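Local coordinates for cellulosomal scaffoldin anchoring protein C (Acetivibrio cellulolyticus, PDB 4UYP) that anchors adaptor scaffoldins in the cellulosome at the bacterial cell surface, its third cohesin domain binding the dockerin of the scaffoldin ScaB, at residues S120-Y123 and D127-K130; M75-P80 and R85-D90; I96-S101 and Y110-N115. All blocks are in the same frame, centred on the assembly; numbering follows the deposited sequence.

Contact 1 (S120-Y123 and D127-K130); sequences SFYY and DEIK. With SO4 (sulfate ion), chain T.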
ATOM      1  N   SER C 120       6.230   7.539   7.071  1.00 10.02           N
ATOM      2  CA  SER C 120       7.617   7.884   7.535  0.50  8.71           C
ATOM      3  C   SER C 120       7.455   8.843   8.685  1.00  9.56           C
ATOM      4  O   SER C 120       6.463   9.568   8.813  1.00  9.56           O
ATOM      5  CB  SER C 120       8.484   8.590   6.485  0.50  9.00           C
ATOM      6  OG  SER C 120       8.056   9.911   6.133  0.50  6.41           O
ATOM      7  N   PHE C 121       8.463   8.900   9.544  1.00  9.43           N
ATOM      8  CA  PHE C 121       8.468   9.699  10.791  1.00  9.58           C
ATOM      9  C   PHE C 121       9.786  10.440  10.918  1.00 11.20           C
ATOM     10  O   PHE C 121      10.836   9.832  10.626  1.00 10.69           O
ATOM     11  CB  PHE C 121       8.311   8.823  11.993  1.00 10.46           C
ATOM     12  CG  PHE C 121       6.947   8.163  12.113  1.00 10.73           C
ATOM     13  CD1 PHE C 121       6.645   7.038  11.353  1.00 13.88           C
ATOM     14  CD2 PHE C 121       6.055   8.636  12.986  1.00 10.45           C
ATOM     15  CE1 PHE C 121       5.332   6.481  11.521  1.00 14.07           C
ATOM     16  CE2 PHE C 121       4.792   8.072  13.168  1.00 13.55           C
ATOM     17  CZ  PHE C 121       4.445   7.019  12.380  1.00 12.97           C
ATOM     18  N   TYR C 122       9.702  11.704  11.286  1.00 10.28           N
ATOM     19  CA  TYR C 122      10.935  12.591  11.320  1.00 10.40           C
ATOM     20  C   TYR C 122      11.042  13.282  12.672  1.00 10.77           C
ATOM     21  O   TYR C 122      10.095  13.870  13.170  1.00 10.88           O
ATOM     22  CB  TYR C 122      10.873  13.609  10.232  1.00  9.63           C
ATOM     23  CG  TYR C 122      11.221  13.027   8.860  1.00 10.61           C
ATOM     24  CD1 TYR C 122      10.273  12.293   8.097  1.00 11.38           C
ATOM     25  CD2 TYR C 122      12.524  13.105   8.376  1.00 11.13           C
ATOM     26  CE1 TYR C 122      10.658  11.715   6.916  1.00 11.68           C
ATOM     27  CE2 TYR C 122      12.886  12.480   7.207  1.00 11.12           C
ATOM     28  CZ  TYR C 122      11.957  11.811   6.467  1.00 11.57           C
ATOM     29  OH  TYR C 122      12.292  11.154   5.273  1.00 14.62           O
ATOM     30  N   TYR C 123      12.248  13.276  13.230  1.00 11.06           N
ATOM     31  CA  TYR C 123      12.579  14.126  14.400  1.00 10.66           C
ATOM     32  C   TYR C 123      12.765  15.604  13.998  1.00 11.14           C
ATOM     33  O   TYR C 123      12.536  16.449  14.849  1.00 12.18           O
ATOM     34  CB  TYR C 123      14.006  13.707  14.820  1.00 11.44           C
ATOM     35  CG  TYR C 123      14.132  12.332  15.444  1.00 11.26           C
ATOM     36  CD1 TYR C 123      13.476  11.992  16.645  1.00 12.21           C
ATOM     37  CD2 TYR C 123      14.970  11.371  14.821  1.00 12.51           C
ATOM     38  CE1 TYR C 123      13.635  10.747  17.204  1.00 14.30           C
ATOM     39  CE2 TYR C 123      15.131  10.105  15.450  1.00 13.03           C
ATOM     40  CZ  TYR C 123      14.474   9.846  16.620  1.00 14.63           C
ATOM     41  OH  TYR C 123      14.591   8.578  17.222  1.00 15.99           O
ATOM     42  N   ASP C 127      16.169  14.751   9.760  1.00 12.12           N
ATOM     43  CA  ASP C 127      16.548  13.584  10.533  0.50 13.92           C
ATOM     44  C   ASP C 127      15.365  12.682  10.754  1.00 13.44           C
ATOM     45  O   ASP C 127      14.413  12.981  11.511  1.00 13.22           O
ATOM     46  CB  ASP C 127      17.080  13.992  11.918  0.50 14.54           C
ATOM     47  CG  ASP C 127      18.277  14.853  11.863  0.50 19.13           C
ATOM     48  OD1 ASP C 127      19.301  14.410  11.372  0.50 21.35           O
ATOM     49  OD2 ASP C 127      18.171  15.970  12.373  0.50 23.56           O
ATOM     50  N   GLU C 128      15.433  11.519  10.109  1.00 11.38           N
ATOM     51  CA  GLU C 128      14.333  10.555  10.044  1.00 11.05           C
ATOM     52  C   GLU C 128      14.444   9.612  11.237  1.00 12.65           C
ATOM     53  O   GLU C 128      15.565   9.199  11.615  1.00 13.98           O
ATOM     54  CB  GLU C 128      14.373   9.752   8.699  1.00 12.50           C
ATOM     55  CG  GLU C 128      13.152   8.829   8.538  1.00 11.90           C
ATOM     56  CD  GLU C 128      13.210   8.051   7.223  1.00 15.24           C
ATOM     57  OE1 GLU C 128      14.206   8.143   6.463  1.00 18.22           O
ATOM     58  OE2 GLU C 128      12.181   7.442   6.928  1.00 14.30           O
ATOM     59  N   ILE C 129      13.302   9.172  11.767  1.00 11.57           N
ATOM     60  CA  ILE C 129      13.228   8.054  12.708  1.00 11.39           C
ATOM     61  C   ILE C 129      13.241   6.773  11.891  1.00 13.58           C
ATOM     62  O   ILE C 129      12.296   6.418  11.180  1.00 12.57           O
ATOM     63  CB  ILE C 129      11.927   8.158  13.585  1.00 12.39           C
ATOM     64  CG1 ILE C 129      11.755   9.576  14.144  1.00 13.04           C
ATOM     65  CG2 ILE C 129      12.004   7.082  14.696  1.00 12.81           C
ATOM     66  CD1 ILE C 129      10.600   9.694  15.181  1.00 13.25           C
ATOM     67  N   LYS C 130      14.339   6.027  11.929  1.00 14.11           N
ATOM     68  CA  LYS C 130      14.486   4.916  10.987  1.00 13.43           C
ATOM     69  C   LYS C 130      14.386   3.538  11.650  1.00 14.68           C
ATOM     70  O   LYS C 130      14.812   2.509  10.995  1.00 16.62           O
ATOM     71  CB  LYS C 130      15.729   5.060  10.087  1.00 14.56           C
ATOM     72  CG  LYS C 130      15.670   6.234   9.134  1.00 13.40           C
ATOM     73  CD  LYS C 130      17.048   6.472   8.526  1.00 14.86           C
ATOM     74  CE  LYS C 130      17.895   7.405   9.337  1.00 15.90           C
ATOM     75  NZ  LYS C 130      19.204   7.299   8.672  1.00 18.29           N
TER
HETATM   76  S   SO4 T1151      16.078   6.280  15.521  1.00 30.83           S
HETATM   77  O1  SO4 T1151      17.264   5.857  16.343  1.00 33.66           O
HETATM   78  O2  SO4 T1151      15.243   5.028  15.392  1.00 31.94           O
HETATM   79  O3  SO4 T1151      16.536   6.697  14.064  1.00 30.20           O
HETATM   80  O4  SO4 T1151      15.421   7.274  16.226  1.00 32.84           O
HETATM   81  O   HOH W   1      10.474   6.814   9.119  1.00 11.24           O
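Glu-128 OE2 has several groups around it, one of them a water that also meets Phe-121 N across the contact. Phe-121 N donates to the oxygen of this water at 2.9 Å. The water lies within bonding distance of both Glu-128 OE2 and Ile-129 O, but its two protons cannot be assigned to them with certainty. Two lysines of other chains form salt bridges with the same carboxylate oxygen: Lys-44 of the second subunit and Lys-50 of the ScaB chain.

The backbones form a short antiparallel hairpin. Tyr-122 and Glu-128 are a non-hydrogen-bonded pair, with a bond on either side. Ile-129 N donates to Phe-121 O at 2.8 Å, fairly straight at 156°. Tyr-123 N donates to Asp-127 O at 2.8 Å, bent at hydrogen, to 133°.

The Glu-128 side chain is extended, with CG anti to the backbone N (chi1 -174°). It therefore runs over one face of the Tyr-122 ring, CG lying 4.0 Å from the ring centroid in a CH-pi contact. Its carboxylate plane is almost parallel to the ring. Ile-129 covers a face of the Tyr-123 ring more centrally, with CG1 3.5 Å from the centroid.

A sulfate ion, probably from the crystallisation liquor, accepts a nearly straight bond from Lys-130 N to its O3. The sulfate O4 is modelled 1.8 Å from Tyr-123 OH, a doubtful spacing.

The hairpin thus has two chemistries. Ile-129 packs on Phe-121 by its CB and on the Tyr-123 ring by its CG1, while Tyr-122 backs a carboxylate that meets the dockerin. The two lysines would be expected to favour the charged form of Glu-128.

Contact 2 (M75-P80 and R85-D90); sequences MTFEAP and RIIDSD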
ATOM      1  N   MET C  75      -2.719  10.152   6.505  1.00  8.59           N
ATOM      2  CA  MET C  75      -2.718  11.181   7.580  0.50  7.85           C
ATOM      3  C   MET C  75      -1.327  11.832   7.580  1.00  8.87           C
ATOM      4  O   MET C  75      -0.337  11.089   7.523  1.00 10.25           O
ATOM      5  CB  MET C  75      -3.028  10.494   8.949  0.50  7.53           C
ATOM      6  CG  MET C  75      -4.546  10.179   9.096  0.50  7.99           C
ATOM      7  SD  MET C  75      -4.787   8.456   9.653  0.50  7.05           S
ATOM      8  CE  MET C  75      -4.417   7.448   8.180  0.50  7.16           C
ATOM      9  N   THR C  76      -1.279  13.144   7.742  1.00  8.71           N
ATOM     10  CA  THR C  76       0.044  13.791   8.000  1.00  8.71           C
ATOM     11  C   THR C  76      -0.027  14.655   9.220  1.00  9.98           C
ATOM     12  O   THR C  76      -1.062  15.241   9.567  1.00  9.54           O
ATOM     13  CB  THR C  76       0.567  14.683   6.855  1.00  9.62           C
ATOM     14  OG1 THR C  76      -0.384  15.720   6.508  1.00 10.10           O
ATOM     15  CG2 THR C  76       0.760  13.797   5.599  1.00 10.49           C
ATOM     16  N   PHE C  77       1.130  14.739   9.894  1.00  9.29           N
ATOM     17  CA  PHE C  77       1.358  15.722  10.979  1.00  8.43           C
ATOM     18  C   PHE C  77       2.578  16.533  10.632  1.00  9.61           C
ATOM     19  O   PHE C  77       3.610  15.991  10.176  1.00  9.57           O
ATOM     20  CB  PHE C  77       1.628  14.995  12.290  1.00  9.27           C
ATOM     21  CG  PHE C  77       2.009  15.918  13.428  1.00  9.51           C
ATOM     22  CD1 PHE C  77       1.064  16.754  14.033  1.00 10.03           C
ATOM     23  CD2 PHE C  77       3.322  15.984  13.852  1.00  9.39           C
ATOM     24  CE1 PHE C  77       1.400  17.604  15.080  1.00 11.36           C
ATOM     25  CE2 PHE C  77       3.683  16.847  14.894  1.00 10.08           C
ATOM     26  CZ  PHE C  77       2.741  17.649  15.500  1.00 10.75           C
ATOM     27  N   GLU C  78       2.443  17.865  10.729  1.00  9.74           N
ATOM     28  CA  GLU C  78       3.582  18.789  10.531  1.00 10.33           C
ATOM     29  C   GLU C  78       3.569  19.721  11.735  1.00  9.93           C
ATOM     30  O   GLU C  78       2.630  20.574  11.812  1.00 10.36           O
ATOM     31  CB  GLU C  78       3.425  19.532   9.251  1.00 11.67           C
ATOM     32  CG  GLU C  78       3.376  18.658   7.951  1.00 11.50           C
ATOM     33  CD  GLU C  78       2.594  19.372   6.799  1.00 13.62           C
ATOM     34  OE1 GLU C  78       1.395  19.742   6.991  1.00 16.24           O
ATOM     35  OE2 GLU C  78       3.328  19.494   5.767  1.00 19.23           O
ATOM     36  N   ALA C  79       4.494  19.588  12.662  1.00  9.92           N
ATOM     37  CA  ALA C  79       4.563  20.562  13.738  1.00 10.52           C
ATOM     38  C   ALA C  79       4.839  21.939  13.192  1.00 10.57           C
ATOM     39  O   ALA C  79       5.423  22.082  12.132  1.00 11.66           O
ATOM     40  CB  ALA C  79       5.676  20.172  14.649  1.00 11.90           C
ATOM     41  N   PRO C  80       4.360  22.943  13.895  1.00 10.55           N
ATOM     42  CA  PRO C  80       4.741  24.301  13.459  1.00 11.21           C
ATOM     43  C   PRO C  80       6.258  24.520  13.588  1.00 12.45           C
ATOM     44  O   PRO C  80       6.942  23.787  14.329  1.00 13.83           O
ATOM     45  CB  PRO C  80       3.923  25.182  14.469  1.00 11.47           C
ATOM     46  CG  PRO C  80       3.851  24.321  15.721  1.00 11.43           C
ATOM     47  CD  PRO C  80       3.559  22.927  15.123  1.00 11.19           C
ATOM     48  N   ARG C  85       3.793  22.996  18.996  1.00 20.31           N
ATOM     49  CA  ARG C  85       3.035  21.742  19.208  1.00 17.37           C
ATOM     50  C   ARG C  85       4.037  20.736  18.677  1.00 16.27           C
ATOM     51  O   ARG C  85       4.775  21.042  17.723  1.00 15.91           O
ATOM     52  CB  ARG C  85       1.734  21.646  18.340  1.00 17.02           C
ATOM     53  CG  ARG C  85       0.508  22.367  18.887  1.00 20.76           C
ATOM     54  CD  ARG C  85       0.268  23.703  18.369  1.00 17.62           C
ATOM     55  NE  ARG C  85       0.274  23.835  16.930  1.00 13.26           N
ATOM     56  CZ  ARG C  85       0.294  24.992  16.278  1.00 13.57           C
ATOM     57  NH1 ARG C  85       0.356  26.206  16.994  1.00 15.77           N
ATOM     58  NH2 ARG C  85       0.227  25.048  14.967  1.00 15.83           N
ATOM     59  N   ILE C  86       4.077  19.586  19.284  1.00 15.49           N
ATOM     60  CA  ILE C  86       5.042  18.551  18.843  1.00 14.70           C
ATOM     61  C   ILE C  86       4.415  17.273  19.352  1.00 13.68           C
ATOM     62  O   ILE C  86       3.606  17.355  20.334  1.00 17.96           O
ATOM     63  CB  ILE C  86       6.459  18.775  19.447  1.00 16.85           C
ATOM     64  CG1 ILE C  86       7.442  17.975  18.673  1.00 17.33           C
ATOM     65  CG2 ILE C  86       6.361  18.547  20.956  1.00 17.82           C
ATOM     66  CD1 ILE C  86       7.829  18.614  17.413  1.00 15.86           C
ATOM     67  N   ILE C  87       4.676  16.097  18.737  1.00 10.49           N
ATOM     68  CA  ILE C  87       4.166  14.849  19.336  1.00 10.04           C
ATOM     69  C   ILE C  87       5.340  14.254  20.122  1.00 10.92           C
ATOM     70  O   ILE C  87       6.354  13.852  19.499  1.00 11.71           O
ATOM     71  CB  ILE C  87       3.629  13.937  18.258  1.00 10.29           C
ATOM     72  CG1 ILE C  87       2.335  14.500  17.656  1.00 11.42           C
ATOM     73  CG2 ILE C  87       3.299  12.529  18.871  1.00 11.18           C
ATOM     74  CD1 ILE C  87       1.828  13.677  16.501  1.00 12.24           C
ATOM     75  N   ASP C  88       5.221  14.317  21.464  1.00 11.14           N
ATOM     76  CA  ASP C  88       6.336  13.858  22.282  1.00 11.86           C
ATOM     77  C   ASP C  88       5.827  13.050  23.455  1.00 11.99           C
ATOM     78  O   ASP C  88       6.537  12.926  24.520  1.00 14.28           O
ATOM     79  CB  ASP C  88       7.177  15.041  22.787  1.00 13.99           C
ATOM     80  CG  ASP C  88       6.430  15.908  23.703  1.00 16.82           C
ATOM     81  OD1 ASP C  88       5.208  15.818  23.944  1.00 16.51           O
ATOM     82  OD2 ASP C  88       7.117  16.960  24.183  1.00 19.39           O
ATOM     83  N   SER C  89       4.654  12.410  23.361  1.00 11.46           N
ATOM     84  CA  SER C  89       4.108  11.563  24.384  1.00 11.02           C
ATOM     85  C   SER C  89       3.221  10.498  23.709  1.00 12.67           C
ATOM     86  O   SER C  89       2.915  10.627  22.467  1.00 12.01           O
ATOM     87  CB  SER C  89       3.224  12.366  25.333  1.00 12.68           C
ATOM     88  OG  SER C  89       2.129  13.063  24.711  1.00 14.81           O
ATOM     89  N   ASP C  90       2.809   9.478  24.458  1.00 13.00           N
ATOM     90  CA  ASP C  90       2.121   8.330  23.835  1.00 11.68           C
ATOM     91  C   ASP C  90       0.639   8.525  23.865  1.00 12.40           C
ATOM     92  O   ASP C  90       0.080   9.158  24.719  1.00 14.11           O
ATOM     93  CB  ASP C  90       2.438   7.047  24.601  1.00 12.47           C
ATOM     94  CG  ASP C  90       3.901   6.645  24.579  1.00 12.52           C
ATOM     95  OD1 ASP C  90       4.715   7.301  23.916  1.00 13.03           O
ATOM     96  OD2 ASP C  90       4.190   5.519  25.103  1.00 15.69           O
TER
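Ala-79 and Ile-86 bring the backbones closest, with CA atoms 5.5 Å apart, and no hydrogen bond joins the strand end 75-80 to the irregular loop 85-90. Side chains make most of the contact. Ile-87 lies over one face of the Phe-77 ring, with CD1 3.8 Å from the centroid in a CH-pi contact, close to the ring normal. The ring reaches the loop because its CG is anti to the backbone N (chi1 174°). Ala-79 N lies over the other face, nearer the rim. Ile-86 CA stands at the ring edge, beyond CZ.

This is the end of a cohesin beta-sandwich of the jelly-roll type, where the loop crosses from strand 72-78 to strand 91-100. Phe-77 and Ile-87 both face inward and touch Phe-93. On strand 72-78 Glu-78 faces the other way and forms a salt bridge with Arg-22 of the ScaB chain.

Nearer the loop tip, Ala-79 CB packs on Ile-86 CD1 at 3.8 Å. The same methyl comes within 3.3 Å of Arg-85 O. The Pro-80 ring lies over the guanidinium plane, with CG 3.7 Å from Arg-85 CZ and centred on the group. The arginine chain, bent at chi2 and chi3, brings its flat end back over the proline. Arg-85 NH2 forms a salt bridge with Asp-61, a second hold on the guanidinium besides the proline.

Contact 3 (I96-S101 and Y110-N115); sequences INFKVS and YNITTN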
ATOM      1  N   ILE C  96      -9.792   5.890  12.560  1.00  8.39           N
ATOM      2  CA  ILE C  96     -10.469   5.804  11.239  1.00  8.55           C
ATOM      3  C   ILE C  96     -11.845   5.149  11.464  1.00  8.77           C
ATOM      4  O   ILE C  96     -11.864   4.046  12.086  1.00  9.31           O
ATOM      5  CB  ILE C  96      -9.696   4.994  10.235  1.00  9.34           C
ATOM      6  CG1 ILE C  96      -8.308   5.632  10.046  1.00 11.06           C
ATOM      7  CG2 ILE C  96     -10.427   4.957   8.876  1.00 10.55           C
ATOM      8  CD1 ILE C  96      -7.397   4.684   9.299  1.00 11.31           C
ATOM      9  N   ASN C  97     -12.941   5.808  11.110  1.00  8.42           N
ATOM     10  CA  ASN C  97     -14.259   5.160  11.170  1.00  8.11           C
ATOM     11  C   ASN C  97     -14.602   4.535   9.858  1.00  8.36           C
ATOM     12  O   ASN C  97     -14.718   5.265   8.867  1.00 10.04           O
ATOM     13  CB  ASN C  97     -15.246   6.225  11.579  1.00  9.17           C
ATOM     14  CG  ASN C  97     -14.821   6.925  12.884  1.00 10.53           C
ATOM     15  OD1 ASN C  97     -14.634   6.245  13.896  1.00 13.08           O
ATOM     16  ND2 ASN C  97     -14.709   8.240  12.841  1.00 11.29           N
ATOM     17  N   PHE C  98     -14.667   3.216   9.856  1.00  8.31           N
ATOM     18  CA  PHE C  98     -14.873   2.459   8.607  1.00  8.41           C
ATOM     19  C   PHE C  98     -16.316   1.926   8.508  1.00  9.45           C
ATOM     20  O   PHE C  98     -16.853   1.386   9.497  1.00 10.25           O
ATOM     21  CB  PHE C  98     -14.025   1.194   8.598  1.00  8.34           C
ATOM     22  CG  PHE C  98     -12.556   1.404   8.261  1.00  8.33           C
ATOM     23  CD1 PHE C  98     -12.202   1.639   6.945  1.00  8.84           C
ATOM     24  CD2 PHE C  98     -11.588   1.399   9.216  1.00  8.86           C
ATOM     25  CE1 PHE C  98     -10.856   1.759   6.567  1.00  8.48           C
ATOM     26  CE2 PHE C  98     -10.192   1.518   8.829  1.00  8.68           C
ATOM     27  CZ  PHE C  98      -9.877   1.689   7.530  1.00  8.68           C
ATOM     28  N   LYS C  99     -16.952   2.171   7.391  1.00  9.16           N
ATOM     29  CA  LYS C  99     -18.230   1.490   7.070  1.00  9.65           C
ATOM     30  C   LYS C  99     -17.954   0.088   6.527  1.00  9.01           C
ATOM     31  O   LYS C  99     -17.274  -0.076   5.526  1.00 10.34           O
ATOM     32  CB  LYS C  99     -18.961   2.378   5.967  1.00 11.19           C
ATOM     33  CG  LYS C  99     -20.092   1.645   5.254  1.00 14.31           C
ATOM     34  CD  LYS C  99     -21.197   1.473   6.212  1.00 13.53           C
ATOM     35  CE  LYS C  99     -22.475   0.962   5.450  1.00 14.97           C
ATOM     36  NZ  LYS C  99     -22.239  -0.193   4.651  1.00 17.56           N
ATOM     37  N   VAL C 100     -18.492  -0.919   7.249  1.00  9.45           N
ATOM     38  CA  VAL C 100     -18.441  -2.307   6.815  1.00 10.23           C
ATOM     39  C   VAL C 100     -19.537  -2.504   5.719  1.00  9.72           C
ATOM     40  O   VAL C 100     -20.707  -2.188   5.988  1.00 11.10           O
ATOM     41  CB  VAL C 100     -18.706  -3.250   7.994  1.00  9.91           C
ATOM     42  CG1 VAL C 100     -18.660  -4.694   7.505  1.00 11.06           C
ATOM     43  CG2 VAL C 100     -17.631  -3.009   9.081  1.00 12.06           C
ATOM     44  N   SER C 101     -19.088  -3.094   4.617  1.00  9.98           N
ATOM     45  CA  SER C 101     -20.068  -3.316   3.524  1.00 12.27           C
ATOM     46  C   SER C 101     -21.366  -4.005   4.009  1.00 12.72           C
ATOM     47  O   SER C 101     -21.301  -4.922   4.855  1.00 11.38           O
ATOM     48  CB  SER C 101     -19.401  -4.106   2.527  1.00 16.10           C
ATOM     49  OG  SER C 101     -20.352  -4.484   1.493  1.00 21.38           O
ATOM     50  N   TYR C 110     -10.903  -8.358   7.762  1.00  9.17           N
ATOM     51  CA  TYR C 110     -10.343  -7.316   6.850  1.00  9.17           C
ATOM     52  C   TYR C 110      -9.104  -6.818   7.450  1.00 10.12           C
ATOM     53  O   TYR C 110      -9.026  -6.299   8.583  1.00 11.30           O
ATOM     54  CB  TYR C 110     -11.347  -6.197   6.635  1.00  9.42           C
ATOM     55  CG  TYR C 110     -12.738  -6.698   6.211  1.00 10.70           C
ATOM     56  CD1 TYR C 110     -12.878  -7.822   5.362  1.00 11.31           C
ATOM     57  CD2 TYR C 110     -13.889  -6.158   6.720  1.00 13.04           C
ATOM     58  CE1 TYR C 110     -14.123  -8.288   4.911  1.00 12.86           C
ATOM     59  CE2 TYR C 110     -15.127  -6.586   6.271  1.00 11.12           C
ATOM     60  CZ  TYR C 110     -15.235  -7.706   5.414  1.00 12.21           C
ATOM     61  OH  TYR C 110     -16.452  -8.206   5.020  1.00 14.39           O
ATOM     62  N   ASN C 111      -7.960  -6.977   6.707  1.00 10.10           N
ATOM     63  CA  ASN C 111      -6.633  -6.500   7.171  1.00 10.53           C
ATOM     64  C   ASN C 111      -6.492  -4.990   6.871  1.00 10.20           C
ATOM     65  O   ASN C 111      -6.673  -4.547   5.703  1.00 10.82           O
ATOM     66  CB  ASN C 111      -5.609  -7.274   6.330  1.00 10.33           C
ATOM     67  CG  ASN C 111      -5.642  -8.745   6.699  1.00 12.98           C
ATOM     68  OD1 ASN C 111      -4.963  -9.149   7.668  1.00 16.12           O
ATOM     69  ND2 ASN C 111      -6.351  -9.521   5.920  1.00 14.05           N
ATOM     70  N   ILE C 112      -6.207  -4.260   7.951  1.00  9.74           N
ATOM     71  CA  ILE C 112      -6.004  -2.763   7.785  1.00  9.39           C
ATOM     72  C   ILE C 112      -4.502  -2.607   8.069  1.00  9.11           C
ATOM     73  O   ILE C 112      -3.996  -2.820   9.141  1.00  9.66           O
ATOM     74  CB  ILE C 112      -6.873  -2.054   8.883  1.00 10.02           C
ATOM     75  CG1 ILE C 112      -8.369  -2.458   8.820  1.00 10.62           C
ATOM     76  CG2 ILE C 112      -6.750  -0.572   8.688  1.00 11.01           C
ATOM     77  CD1 ILE C 112      -9.092  -2.285   7.472  1.00 10.96           C
ATOM     78  N   THR C 113      -3.864  -2.311   6.940  1.00 11.41           N
ATOM     79  CA  THR C 113      -2.400  -2.479   6.846  1.00 11.34           C
ATOM     80  C   THR C 113      -1.592  -1.190   6.757  1.00 11.76           C
ATOM     81  O   THR C 113      -1.983  -0.352   6.019  1.00 12.59           O
ATOM     82  CB  THR C 113      -2.044  -3.348   5.539  1.00 11.29           C
ATOM     83  OG1 THR C 113      -2.551  -2.814   4.358  1.00 14.94           O
ATOM     84  CG2 THR C 113      -2.714  -4.808   5.679  1.00 14.99           C
ATOM     85  N   THR C 114      -0.522  -1.086   7.499  1.00 11.40           N
ATOM     86  CA  THR C 114       0.416   0.106   7.348  1.00 11.37           C
ATOM     87  C   THR C 114       1.188   0.010   6.035  1.00 13.33           C
ATOM     88  O   THR C 114       1.798  -1.070   5.799  1.00 14.62           O
ATOM     89  CB  THR C 114       1.342   0.124   8.496  1.00 10.67           C
ATOM     90  OG1 THR C 114       0.650   0.143   9.766  1.00 14.08           O
ATOM     91  CG2 THR C 114       2.197   1.453   8.417  1.00 12.33           C
ATOM     92  N   ASN C 115       1.233   1.051   5.262  1.00 10.32           N
ATOM     93  CA  ASN C 115       1.932   1.080   3.946  1.00 11.39           C
ATOM     94  C   ASN C 115       3.330   1.701   4.188  1.00 11.89           C
ATOM     95  O   ASN C 115       3.415   2.918   4.327  1.00 12.64           O
ATOM     96  CB  ASN C 115       1.089   1.773   2.923  1.00 11.35           C
ATOM     97  CG  ASN C 115       1.649   1.653   1.494  1.00 11.42           C
ATOM     98  OD1 ASN C 115       2.933   1.682   1.412  1.00 12.63           O
ATOM     99  ND2 ASN C 115       0.849   1.654   0.508  1.00 11.72           N
TER
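Phe-98 and Ile-112 make the main apolar contact. They come from opposite directions and meet in the interior. Ile-112 CG2 is 4.0 Å from Phe-98 CZ, and Ile-112 CD1 lies over one face of the ring near its outer end. Ile-96 CG2, from the same strand as Phe-98, covers the other face. The ring is thus held between two isoleucines. Phe-40 adds an edge-to-face contact.

The second apolar pair is looser. Val-100 CG1 stands at the edge of the Tyr-110 ring, near its plane and 4.2 Å from CE2. The two side chains cross at about a right angle.

No hydrogen bond joins the segments. Polar groups find partners around them: Tyr-110 OH bonds to Glu-108, and Asn-111 bonds to the second subunit from the outward side of its strand. Thr-114 N bonds to OD1 of Asp-136, a residue seen to bind calcium in this protein, although no calcium is bound to this chain.

The nearest CA atoms, those of Val-100 and Tyr-110, are 9.5 Å apart. Such spacing, with alternate residues turned inward and no hydrogen bond between these two strands, is typical of the core of a beta-sandwich, here the cohesin domain.

Along the chain the order is contact 2, contact 3, contact 1, and all lie within the cohesin domain. Contacts 1 and 2 are on the same side of the chain's centre, with their centres about 12 Å apart. Contact 3 lies on the opposite side, its centre about 25 Å from that of contact 1 and about 23 Å from that of contact 2. Strand 109-122 serves contacts 3 and 1. Strand 72-78 of contact 2 precedes strand 91-100 of contact 3, and the two contacts touch, Met-75 CE packing 4.2 Å from Ile-96 CD1. Contact 3, whose touching residues are all buried, belongs to the sandwich core. Contacts 1 and 2 shape the end where both reach the ScaB chain.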